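Local coordinates for protein disulfide-isomerase A4 (PDB 3EC3) that catalyses the rearrangement of disulfide bonds in proteins of the endoplasmic reticulum, and is represented here by its noncatalytic b and b' domains, at residues Phe68-Gln80 and Tyr88-Ser100. The protein carries 1 engineered substitution. Numbering follows the deposited sequence.
Sequences FLKVSLGKLVLMQ and YEPRMHVMDVQGS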
ATOM      1  N   PHE A  68      19.432  13.888   3.547  1.00 29.72           N
ATOM      2  CA  PHE A  68      18.171  13.807   4.295  1.00 30.97           C
ATOM      3  C   PHE A  68      17.608  12.397   4.334  1.00 30.94           C
ATOM      4  O   PHE A  68      17.141  11.948   5.389  1.00 30.48           O
ATOM      5  CB  PHE A  68      17.118  14.785   3.744  1.00 31.88           C
ATOM      6  CG  PHE A  68      15.739  14.598   4.315  1.00 32.60           C
ATOM      7  CD1 PHE A  68      14.776  13.871   3.617  1.00 32.34           C
ATOM      8  CD2 PHE A  68      15.392  15.160   5.543  1.00 34.10           C
ATOM      9  CE1 PHE A  68      13.469  13.705   4.147  1.00 36.45           C
ATOM     10  CE2 PHE A  68      14.096  14.989   6.078  1.00 34.36           C
ATOM     11  CZ  PHE A  68      13.141  14.267   5.384  1.00 34.34           C
ATOM     12  N   LEU A  69      17.638  11.702   3.199  1.00 29.97           N
ATOM     13  CA  LEU A  69      17.051  10.368   3.104  1.00 30.42           C
ATOM     14  C   LEU A  69      17.952   9.278   3.641  1.00 30.89           C
ATOM     15  O   LEU A  69      17.565   8.104   3.642  1.00 32.32           O
ATOM     16  CB  LEU A  69      16.713  10.012   1.664  1.00 29.64           C
ATOM     17  CG  LEU A  69      15.628  10.847   1.003  1.00 31.15           C
ATOM     18  CD1 LEU A  69      15.450  10.339  -0.419  1.00 32.06           C
ATOM     19  CD2 LEU A  69      14.335  10.788   1.819  1.00 32.36           C
ATOM     20  N   LYS A  70      19.151   9.658   4.036  1.00 31.06           N
ATOM     21  CA  LYS A  70      20.152   8.752   4.563  1.00 32.65           C
ATOM     22  C   LYS A  70      20.571   7.649   3.550  1.00 32.34           C
ATOM     23  O   LYS A  70      20.829   6.507   3.923  1.00 32.92           O
ATOM     24  CB  LYS A  70      19.704   8.237   5.964  1.00 33.25           C
ATOM     25  CG  LYS A  70      19.518   9.398   6.978  1.00 34.23           C
ATOM     26  CD  LYS A  70      19.677   8.971   8.500  1.00 33.47           C
ATOM     27  CE  LYS A  70      20.403  10.059   9.327  1.00 35.22           C
ATOM     28  NZ  LYS A  70      20.809   9.615  10.737  1.00 35.31           N
ATOM     29  N   VAL A  71      20.679   8.025   2.274  1.00 30.49           N
ATOM     30  CA  VAL A  71      21.096   7.095   1.202  1.00 29.63           C
ATOM     31  C   VAL A  71      22.246   7.680   0.403  1.00 28.93           C
ATOM     32  O   VAL A  71      22.368   8.905   0.299  1.00 29.40           O
ATOM     33  CB  VAL A  71      19.933   6.747   0.206  1.00 29.49           C
ATOM     34  CG1 VAL A  71      18.738   6.102   0.915  1.00 30.01           C
ATOM     35  CG2 VAL A  71      19.493   7.973  -0.622  1.00 28.52           C
ATOM     36  N   SER A  72      23.092   6.840  -0.178  1.00 28.70           N
ATOM     37  CA  SER A  72      24.083   7.375  -1.127  1.00 28.80           C
ATOM     38  C   SER A  72      23.419   7.470  -2.514  1.00 27.31           C
ATOM     39  O   SER A  72      22.246   7.080  -2.684  1.00 27.38           O
ATOM     40  CB  SER A  72      25.364   6.537  -1.159  1.00 29.70           C
ATOM     41  OG  SER A  72      25.036   5.176  -1.340  1.00 32.79           O
ATOM     42  N   LEU A  73      24.124   8.038  -3.491  1.00 25.67           N
ATOM     43  CA  LEU A  73      23.543   8.191  -4.832  1.00 24.33           C
ATOM     44  C   LEU A  73      23.523   6.811  -5.484  1.00 23.86           C
ATOM     45  O   LEU A  73      24.322   5.924  -5.119  1.00 24.79           O
ATOM     46  CB  LEU A  73      24.318   9.247  -5.669  1.00 25.07           C
ATOM     47  CG  LEU A  73      24.348  10.685  -5.090  1.00 25.45           C
ATOM     48  CD1 LEU A  73      25.295  11.634  -5.857  1.00 28.80           C
ATOM     49  CD2 LEU A  73      22.971  11.306  -4.964  1.00 28.24           C
ATOM     50  N   GLY A  74      22.613   6.593  -6.419  1.00 21.78           N
ATOM     51  CA  GLY A  74      22.580   5.347  -7.187  1.00 19.29           C
ATOM     52  C   GLY A  74      21.600   4.369  -6.596  1.00 19.35           C
ATOM     53  O   GLY A  74      21.890   3.176  -6.484  1.00 17.87           O
ATOM     54  N   LYS A  75      20.443   4.881  -6.182  1.00 18.98           N
ATOM     55  CA  LYS A  75      19.465   4.075  -5.480  1.00 20.11           C
ATOM     56  C   LYS A  75      18.029   4.326  -5.959  1.00 19.08           C
ATOM     57  O   LYS A  75      17.654   5.431  -6.358  1.00 19.79           O
ATOM     58  CB  LYS A  75      19.507   4.374  -3.957  1.00 20.73           C
ATOM     59  CG  LYS A  75      20.908   4.303  -3.268  1.00 24.69           C
ATOM     60  CD  LYS A  75      21.367   2.901  -3.069  1.00 25.98           C
ATOM     61  CE  LYS A  75      22.741   2.854  -2.413  1.00 31.38           C
ATOM     62  NZ  LYS A  75      23.374   1.563  -2.795  1.00 35.17           N
ATOM     63  N   LEU A  76      17.194   3.305  -5.844  1.00 18.21           N
ATOM     64  CA  LEU A  76      15.770   3.483  -5.975  1.00 18.71           C
ATOM     65  C   LEU A  76      15.199   3.385  -4.540  1.00 18.78           C
ATOM     66  O   LEU A  76      15.489   2.418  -3.823  1.00 18.57           O
ATOM     67  CB  LEU A  76      15.257   2.332  -6.831  1.00 19.85           C
ATOM     68  CG  LEU A  76      13.844   2.212  -7.395  1.00 25.80           C
ATOM     69  CD1 LEU A  76      13.188   0.886  -7.041  1.00 26.68           C
ATOM     70  CD2 LEU A  76      12.959   3.467  -7.239  1.00 22.98           C
ATOM     71  N   VAL A  77      14.390   4.361  -4.123  1.00 19.03           N
ATOM     72  CA  VAL A  77      13.926   4.420  -2.746  1.00 18.14           C
ATOM     73  C   VAL A  77      12.399   4.436  -2.854  1.00 19.28           C
ATOM     74  O   VAL A  77      11.851   5.224  -3.620  1.00 16.93           O
ATOM     75  CB  VAL A  77      14.431   5.700  -2.040  1.00 19.41           C
ATOM     76  CG1 VAL A  77      13.854   5.786  -0.639  1.00 21.08           C
ATOM     77  CG2 VAL A  77      15.995   5.759  -2.030  1.00 17.91           C
ATOM     78  N   LEU A  78      11.729   3.571  -2.101  1.00 17.63           N
ATOM     79  CA  LEU A  78      10.274   3.563  -2.055  1.00 19.71           C
ATOM     80  C   LEU A  78       9.880   3.832  -0.617  1.00 20.03           C
ATOM     81  O   LEU A  78      10.389   3.146   0.323  1.00 18.67           O
ATOM     82  CB  LEU A  78       9.708   2.215  -2.474  1.00 20.31           C
ATOM     83  CG  LEU A  78       9.306   2.075  -3.957  1.00 23.67           C
ATOM     84  CD1 LEU A  78      10.531   1.834  -4.716  1.00 22.63           C
ATOM     85  CD2 LEU A  78       8.306   0.871  -4.116  1.00 22.20           C
HETATM   86  N   MSE A  79       8.991   4.800  -0.441  1.00 19.14           N
HETATM   87  CA  MSE A  79       8.535   5.173   0.866  1.00 22.51           C
HETATM   88  C   MSE A  79       7.025   5.292   0.851  1.00 21.94           C
HETATM   89  O   MSE A  79       6.427   5.540  -0.201  1.00 22.69           O
HETATM   90  CB  MSE A  79       9.155   6.507   1.249  1.00 22.80           C
HETATM   91  CG  MSE A  79      10.654   6.438   1.386  1.00 22.96           C
HETATM   92 SE   MSE A  79      11.379   8.221   1.728  0.70 32.94          SE
HETATM   93  CE  MSE A  79      11.296   8.884  -0.105  1.00 34.52           C
ATOM     94  N   GLN A  80       6.390   5.088   2.001  1.00 19.71           N
ATOM     95  CA  GLN A  80       4.945   5.281   2.069  1.00 19.03           C
ATOM     96  C   GLN A  80       4.657   6.617   2.755  1.00 19.35           C
ATOM     97  O   GLN A  80       5.425   7.034   3.599  1.00 17.79           O
ATOM     98  CB  GLN A  80       4.297   4.142   2.889  1.00 20.69           C
ATOM     99  CG  GLN A  80       4.416   2.795   2.229  1.00 17.94           C
ATOM    100  CD  GLN A  80       3.579   2.651   0.960  1.00 21.03           C
ATOM    101  OE1 GLN A  80       2.628   3.398   0.716  1.00 22.32           O
ATOM    102  NE2 GLN A  80       3.936   1.681   0.150  1.00 18.99           N
ATOM    103  N   TYR A  88       6.006  -2.008  12.099  1.00 17.25           N
ATOM    104  CA  TYR A  88       6.537  -3.260  11.510  1.00 18.16           C
ATOM    105  C   TYR A  88       7.231  -3.145  10.164  1.00 18.86           C
ATOM    106  O   TYR A  88       7.733  -4.156   9.626  1.00 18.43           O
ATOM    107  CB  TYR A  88       5.414  -4.278  11.410  1.00 19.35           C
ATOM    108  CG  TYR A  88       4.772  -4.461  12.749  1.00 21.15           C
ATOM    109  CD1 TYR A  88       3.445  -4.155  12.948  1.00 18.93           C
ATOM    110  CD2 TYR A  88       5.529  -4.913  13.847  1.00 22.76           C
ATOM    111  CE1 TYR A  88       2.859  -4.332  14.214  1.00 21.95           C
ATOM    112  CE2 TYR A  88       4.954  -5.069  15.080  1.00 23.18           C
ATOM    113  CZ  TYR A  88       3.636  -4.781  15.255  1.00 23.04           C
ATOM    114  OH  TYR A  88       3.075  -4.968  16.503  1.00 24.99           O
ATOM    115  N   GLU A  89       7.294  -1.937   9.624  1.00 17.38           N
ATOM    116  CA  GLU A  89       7.808  -1.725   8.277  1.00 16.64           C
ATOM    117  C   GLU A  89       8.890  -0.677   8.291  1.00 17.30           C
ATOM    118  O   GLU A  89       8.758   0.332   8.982  1.00 17.17           O
ATOM    119  CB  GLU A  89       6.644  -1.258   7.342  1.00 16.57           C
ATOM    120  CG  GLU A  89       5.483  -2.243   7.255  1.00 18.42           C
ATOM    121  CD  GLU A  89       4.226  -1.551   6.729  1.00 16.56           C
ATOM    122  OE1 GLU A  89       3.385  -1.090   7.544  1.00 19.67           O
ATOM    123  OE2 GLU A  89       4.134  -1.412   5.484  1.00 18.11           O
ATOM    124  N   PRO A  90       9.969  -0.875   7.512  1.00 17.47           N
ATOM    125  CA  PRO A  90      10.998   0.179   7.437  1.00 18.59           C
ATOM    126  C   PRO A  90      10.401   1.418   6.777  1.00 19.40           C
ATOM    127  O   PRO A  90       9.440   1.282   5.978  1.00 18.89           O
ATOM    128  CB  PRO A  90      12.091  -0.447   6.546  1.00 19.32           C
ATOM    129  CG  PRO A  90      11.401  -1.551   5.794  1.00 19.36           C
ATOM    130  CD  PRO A  90      10.248  -2.021   6.625  1.00 19.07           C
ATOM    131  N   ARG A  91      10.903   2.614   7.095  1.00 19.89           N
ATOM    132  CA  ARG A  91      10.433   3.807   6.431  1.00 22.43           C
ATOM    133  C   ARG A  91      10.812   3.838   4.959  1.00 22.56           C
ATOM    134  O   ARG A  91      10.186   4.549   4.164  1.00 22.01           O
ATOM    135  CB  ARG A  91      10.974   5.060   7.115  1.00 24.02           C
ATOM    136  CG  ARG A  91      10.499   5.187   8.565  1.00 26.90           C
ATOM    137  CD  ARG A  91       9.291   6.044   8.619  1.00 31.38           C
ATOM    138  NE  ARG A  91       8.765   6.228   9.967  1.00 35.05           N
ATOM    139  CZ  ARG A  91       8.955   7.319  10.707  1.00 40.99           C
ATOM    140  NH1 ARG A  91       9.679   8.334  10.231  1.00 43.40           N
ATOM    141  NH2 ARG A  91       8.426   7.394  11.936  1.00 43.26           N
HETATM  142  N   MSE A  92      11.867   3.117   4.598  1.00 22.69           N
HETATM  143  CA  MSE A  92      12.233   3.075   3.194  1.00 25.60           C
HETATM  144  C   MSE A  92      12.651   1.714   2.770  1.00 24.20           C
HETATM  145  O   MSE A  92      13.278   0.980   3.547  1.00 23.72           O
HETATM  146  CB  MSE A  92      13.316   4.108   2.836  1.00 25.39           C
HETATM  147  CG  MSE A  92      14.334   4.451   3.869  1.00 29.67           C
HETATM  148 SE   MSE A  92      15.262   6.059   3.065  0.70 36.54          SE
HETATM  149  CE  MSE A  92      14.405   7.365   4.147  1.00 36.44           C
ATOM    150  N   HIS A  93      12.277   1.356   1.550  1.00 21.79           N
ATOM    151  CA  HIS A  93      12.870   0.197   0.889  1.00 21.76           C
ATOM    152  C   HIS A  93      13.833   0.736  -0.149  1.00 21.33           C
ATOM    153  O   HIS A  93      13.428   1.553  -0.969  1.00 20.27           O
ATOM    154  CB  HIS A  93      11.778  -0.640   0.260  1.00 22.10           C
ATOM    155  CG  HIS A  93      11.093  -1.541   1.253  1.00 22.68           C
ATOM    156  ND1 HIS A  93       9.908  -1.209   1.857  1.00 25.84           N
ATOM    157  CD2 HIS A  93      11.430  -2.759   1.730  1.00 26.19           C
ATOM    158  CE1 HIS A  93       9.522  -2.194   2.654  1.00 26.67           C
ATOM    159  NE2 HIS A  93      10.424  -3.150   2.591  1.00 29.73           N
ATOM    160  N   VAL A  94      15.096   0.280  -0.102  1.00 20.28           N
ATOM    161  CA  VAL A  94      16.164   0.839  -0.917  1.00 20.66           C
ATOM    162  C   VAL A  94      16.814  -0.255  -1.774  1.00 22.23           C
ATOM    163  O   VAL A  94      17.196  -1.322  -1.242  1.00 22.18           O
ATOM    164  CB  VAL A  94      17.232   1.524  -0.025  1.00 20.95           C
ATOM    165  CG1 VAL A  94      18.345   2.119  -0.869  1.00 20.25           C
ATOM    166  CG2 VAL A  94      16.584   2.641   0.825  1.00 20.75           C
HETATM  167  N   MSE A  95      16.888  -0.018  -3.086  1.00 21.64           N
HETATM  168  CA  MSE A  95      17.501  -0.956  -4.030  1.00 24.01           C
HETATM  169  C   MSE A  95      18.651  -0.264  -4.748  1.00 23.15           C
HETATM  170  O   MSE A  95      18.509   0.878  -5.165  1.00 20.68           O
HETATM  171  CB  MSE A  95      16.493  -1.434  -5.068  1.00 22.65           C
HETATM  172  CG  MSE A  95      17.090  -2.395  -6.103  1.00 27.36           C
HETATM  173 SE   MSE A  95      15.754  -2.830  -7.437  0.70 31.03          SE
HETATM  174  CE  MSE A  95      15.478  -1.266  -8.103  1.00 33.64           C
ATOM    175  N   ASP A  96      19.790  -0.951  -4.854  1.00 22.63           N
ATOM    176  CA  ASP A  96      20.922  -0.444  -5.641  1.00 24.12           C
ATOM    177  C   ASP A  96      20.531  -0.438  -7.093  1.00 23.20           C
ATOM    178  O   ASP A  96      19.964  -1.415  -7.574  1.00 22.33           O
ATOM    179  CB  ASP A  96      22.187  -1.337  -5.489  1.00 25.18           C
ATOM    180  CG  ASP A  96      22.713  -1.402  -4.053  1.00 30.76           C
ATOM    181  OD1 ASP A  96      22.220  -0.637  -3.183  1.00 37.60           O
ATOM    182  OD2 ASP A  96      23.645  -2.221  -3.783  1.00 37.70           O
ATOM    183  N   VAL A  97      20.834   0.659  -7.802  1.00 23.69           N
ATOM    184  CA  VAL A  97      20.540   0.756  -9.229  1.00 24.10           C
ATOM    185  C   VAL A  97      21.729   1.333  -9.991  1.00 24.97           C
ATOM    186  O   VAL A  97      22.116   2.483  -9.757  1.00 25.04           O
ATOM    187  CB  VAL A  97      19.274   1.620  -9.549  1.00 24.67           C
ATOM    188  CG1 VAL A  97      19.071   1.729 -11.066  1.00 23.83           C
ATOM    189  CG2 VAL A  97      18.020   1.016  -8.921  1.00 22.13           C
ATOM    190  N   GLN A  98      22.312   0.525 -10.881  1.00 25.03           N
ATOM    191  CA  GLN A  98      23.324   1.052 -11.804  1.00 24.72           C
ATOM    192  C   GLN A  98      23.082   0.686 -13.252  1.00 23.77           C
ATOM    193  O   GLN A  98      22.028   0.177 -13.601  1.00 22.56           O
ATOM    194  CB  GLN A  98      24.725   0.653 -11.377  1.00 24.98           C
ATOM    195  CG  GLN A  98      24.874  -0.786 -11.061  1.00 28.95           C
ATOM    196  CD  GLN A  98      25.832  -0.952  -9.938  1.00 34.42           C
ATOM    197  OE1 GLN A  98      26.890  -1.532 -10.107  1.00 36.88           O
ATOM    198  NE2 GLN A  98      25.490  -0.380  -8.778  1.00 38.08           N
ATOM    199  N   GLY A  99      24.077   0.967 -14.098  1.00 22.55           N
ATOM    200  CA  GLY A  99      23.906   0.801 -15.521  1.00 23.14           C
ATOM    201  C   GLY A  99      23.607  -0.648 -15.806  1.00 23.40           C
ATOM    202  O   GLY A  99      22.809  -0.955 -16.676  1.00 23.94           O
ATOM    203  N   SER A 100      24.188  -1.521 -14.996  1.00 23.68           N
ATOM    204  CA  SER A 100      24.098  -2.972 -15.184  1.00 24.75           C
ATOM    205  C   SER A 100      22.795  -3.570 -14.647  1.00 24.56           C
ATOM    206  O   SER A 100      22.415  -4.657 -15.042  1.00 25.38           O
ATOM    207  CB  SER A 100      25.339  -3.650 -14.585  1.00 24.96           C
ATOM    208  OG  SER A 100      25.365  -3.490 -13.171  1.00 25.28           O
TER
HETATM  209  O   HOH W   1       8.263   1.714   1.577  1.00 28.83           O
HETATM  210  O   HOH W   2       7.577   4.661   4.461  1.00 33.82           O
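M92, a selenomethionine, packs its CB against V77 CG1 at 3.9 Å and runs alongside M79, another selenomethionine. Its SE atom reaches the carbonyl O of L69 at 3.1 Å. V71 CG1 lies against both this selenium and V94 CG2. The contact is the antiparallel β-hairpin of a thioredoxin-like domain. Strand 75-79 pairs there with 93-96, an edge strand of the sheet. On the face bearing L76 and M95, helix 103-113 covers M95; beyond the strand it also touches V97. The chain of selenomethionine M95 bends at its last torsion (chi3 62°), which turns CE onto L76 CD1. M95 CE and L76 CD1 are 3.3 Å apart, closer than usual for two methyl groups, so their exact placement is doubtful. V97 CG2 adds to the patch, 3.7 Å from L76 CB.

Paired backbone bonds join L76 to M95 and L78 to H93. Beyond the strand, V97 N donates to G74 O, from above the carbonyl plane. G74 and K75 form a G1 bulge against V32. At the other end, one water accepts from Q80 N and donates to R91 O.

K75 marks the polar edge. Its chain bends at chi2 (-75°), and CD passes V94 CG1 at 3.8 Å. K75 NZ makes a salt bridge to D96 OD1 at an unusually short 2.5 Å. Shortening K75 to an alanine is likely to leave the D96 carboxylate without its positive mate and V94 CG1 less covered. The NZ atom meets OD1 from above the carboxylate plane, 62° out of it.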